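Local coordinates for gala protein type 1, 3 or 4 (Legionella pneumophila subsp. pneumophila, PDB 4XA9) that is a leucine-rich-repeat protein of uncertain function that may bind small GTPases and stimulate their GTP hydrolysis, at residues F38-P43 / V64-V69. Residues are numbered along the deposited sequence; the frame is centred on the assembly and turned at random.
Sequences FLQNHP and VNKTSV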
loop_
_atom_site.group_PDB
_atom_site.type_symbol
_atom_site.label_atom_id
_atom_site.label_comp_id
_atom_site.label_asym_id
_atom_site.label_seq_id
_atom_site.Cartn_x
_atom_site.Cartn_y
_atom_site.Cartn_z
ATOM N N PHE A 38 29.047 -11.364 -3.650
ATOM C CA PHE A 38 29.331 -9.971 -3.349
ATOM C C PHE A 38 29.151 -9.682 -1.858
ATOM O O PHE A 38 29.957 -8.966 -1.259
ATOM C CB PHE A 38 28.435 -9.055 -4.187
ATOM C CG PHE A 38 28.725 -7.592 -4.014
ATOM C CD1 PHE A 38 29.724 -6.976 -4.761
ATOM C CD2 PHE A 38 27.989 -6.826 -3.125
ATOM C CE1 PHE A 38 29.990 -5.631 -4.613
ATOM C CE2 PHE A 38 28.251 -5.483 -2.969
ATOM C CZ PHE A 38 29.256 -4.882 -3.717
ATOM N N LEU A 39 28.100 -10.239 -1.263
ATOM C CA LEU A 39 27.832 -10.030 0.163
ATOM C C LEU A 39 28.905 -10.685 1.029
ATOM O O LEU A 39 29.291 -10.137 2.056
ATOM C CB LEU A 39 26.451 -10.568 0.540
ATOM C CG LEU A 39 25.264 -9.794 -0.049
ATOM C CD1 LEU A 39 23.973 -10.570 0.159
ATOM C CD2 LEU A 39 25.153 -8.404 0.570
ATOM N N GLN A 40 29.392 -11.850 0.606
ATOM C CA GLN A 40 30.462 -12.540 1.330
ATOM C C GLN A 40 31.772 -11.758 1.265
ATOM O O GLN A 40 32.577 -11.803 2.197
ATOM C CB GLN A 40 30.653 -13.951 0.775
ATOM C CG GLN A 40 29.539 -14.895 1.187
ATOM C CD GLN A 40 29.515 -16.164 0.372
ATOM O OE1 GLN A 40 30.118 -16.238 -0.704
ATOM N NE2 GLN A 40 28.821 -17.179 0.879
ATOM N N ASN A 41 31.969 -11.041 0.163
ATOM C CA ASN A 41 33.109 -10.147 -0.010
ATOM C C ASN A 41 32.978 -8.850 0.787
ATOM O O ASN A 41 33.958 -8.130 0.973
ATOM C CB ASN A 41 33.289 -9.802 -1.494
ATOM C CG ASN A 41 33.901 -10.937 -2.296
ATOM O OD1 ASN A 41 34.107 -12.040 -1.788
ATOM N ND2 ASN A 41 34.179 -10.673 -3.569
ATOM N N HIS A 42 31.760 -8.539 1.225
ATOM C CA HIS A 42 31.522 -7.336 2.017
ATOM C C HIS A 42 30.680 -7.657 3.238
ATOM O O HIS A 42 29.520 -7.273 3.302
ATOM C CB HIS A 42 30.830 -6.255 1.188
ATOM C CG HIS A 42 31.550 -5.917 -0.077
ATOM N ND1 HIS A 42 31.422 -6.663 -1.227
ATOM C CD2 HIS A 42 32.422 -4.925 -0.366
ATOM C CE1 HIS A 42 32.180 -6.140 -2.175
ATOM N NE2 HIS A 42 32.794 -5.081 -1.679
ATOM N N PRO A 43 31.273 -8.356 4.214
ATOM C CA PRO A 43 30.527 -8.887 5.360
ATOM C C PRO A 43 29.856 -7.812 6.218
ATOM O O PRO A 43 28.961 -8.133 6.997
ATOM C CB PRO A 43 31.604 -9.636 6.157
ATOM C CG PRO A 43 32.894 -9.018 5.737
ATOM C CD PRO A 43 32.714 -8.658 4.302
ATOM N N VAL A 64 19.696 -18.543 1.556
ATOM C CA VAL A 64 19.626 -18.782 2.996
ATOM C C VAL A 64 20.920 -19.353 3.575
ATOM O O VAL A 64 21.524 -20.273 3.007
ATOM C CB VAL A 64 18.437 -19.701 3.322
ATOM C CG1 VAL A 64 18.538 -20.253 4.735
ATOM C CG2 VAL A 64 17.131 -18.915 3.153
ATOM N N ASN A 65 21.351 -18.761 4.692
ATOM C CA ASN A 65 22.560 -19.165 5.409
ATOM C C ASN A 65 23.835 -19.048 4.572
ATOM O O ASN A 65 24.810 -19.763 4.806
ATOM C CB ASN A 65 22.397 -20.593 5.943
ATOM C CG ASN A 65 21.390 -20.668 7.078
ATOM O OD1 ASN A 65 21.385 -19.813 7.962
ATOM N ND2 ASN A 65 20.512 -21.668 7.040
ATOM N N LYS A 66 23.826 -18.130 3.608
ATOM C CA LYS A 66 25.009 -17.838 2.800
ATOM C C LYS A 66 25.758 -16.632 3.348
ATOM O O LYS A 66 26.962 -16.501 3.159
ATOM C CB LYS A 66 24.622 -17.570 1.341
ATOM C CG LYS A 66 24.156 -18.788 0.579
ATOM C CD LYS A 66 25.345 -19.548 0.020
ATOM C CE LYS A 66 24.918 -20.863 -0.618
ATOM N NZ LYS A 66 24.023 -20.663 -1.786
ATOM N N THR A 67 25.022 -15.742 4.005
ATOM C CA THR A 67 25.538 -14.433 4.388
ATOM C C THR A 67 25.175 -14.103 5.833
ATOM O O THR A 67 24.454 -14.855 6.484
ATOM C CB THR A 67 24.975 -13.316 3.479
ATOM O OG1 THR A 67 23.613 -13.051 3.836
ATOM C CG2 THR A 67 25.030 -13.727 2.009
ATOM N N SER A 68 25.659 -12.965 6.324
ATOM C CA SER A 68 25.325 -12.522 7.674
ATOM C C SER A 68 24.249 -11.433 7.656
ATOM O O SER A 68 24.075 -10.700 8.634
ATOM C CB SER A 68 26.578 -12.023 8.400
ATOM O OG SER A 68 27.496 -13.084 8.608
ATOM N N VAL A 69 23.533 -11.333 6.539
ATOM C CA VAL A 69 22.408 -10.411 6.432
ATOM C C VAL A 69 21.365 -10.724 7.504
ATOM O O VAL A 69 20.905 -11.860 7.615
ATOM C CB VAL A 69 21.764 -10.485 5.041
ATOM C CG1 VAL A 69 20.364 -9.869 5.056
ATOM C CG2 VAL A 69 22.655 -9.789 4.021
#
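Leu-39 lays its CB and one branch methyl over the methyl of Thr-67: CB and CD1 of Leu-39 both come within 3.8 Å of Thr-67 CG2, so the threonine methyl touches the leucine at two points. Leu-39 CD1 also meets Val-69 CG2, at the longer distance of 4.2 Å, and the apolar contact therefore runs along alternate residues of the loop. Thr-67 turns its two branches to different tasks. A chi1 of 75° sets the hydroxyl over its own backbone, while CG2 is left for Leu-39. Thr-67 OG1 accepts from Val-69 N at 3.2 Å, closing an ST turn. That turn ties together the two loop residues that Leu-39 touches.

On the exposed side, Gln-40 reaches across with its chain extended beyond CG. Gln-40 NE2 donates to Lys-66 O at 3.0 Å, the one hydrogen bond between the segments. The acceptor lies close to the amide plane of Gln-40, and the donor is tilted 24° from the carbonyl plane of Lys-66. The Lys-66 side chain turns back to helix 57-63, where its NZ bonds to Leu-62 O. Within 38-43, the His-42 ring folds back on the last part of the helix, His-42 ND1 donating to Phe-38 O at 2.7 Å.

The contact thus joins the C-terminal part of helix 32-41 to the loop that leads from helix 57-63 into strand 71-73, the kind of lateral stacking between adjacent turns of the solenoid that builds a leucine-rich-repeat fold. Leu-39 also touches Leu-20 of strand 19-21, and both it and Val-69 rest on Leu-48 of strand 47-49.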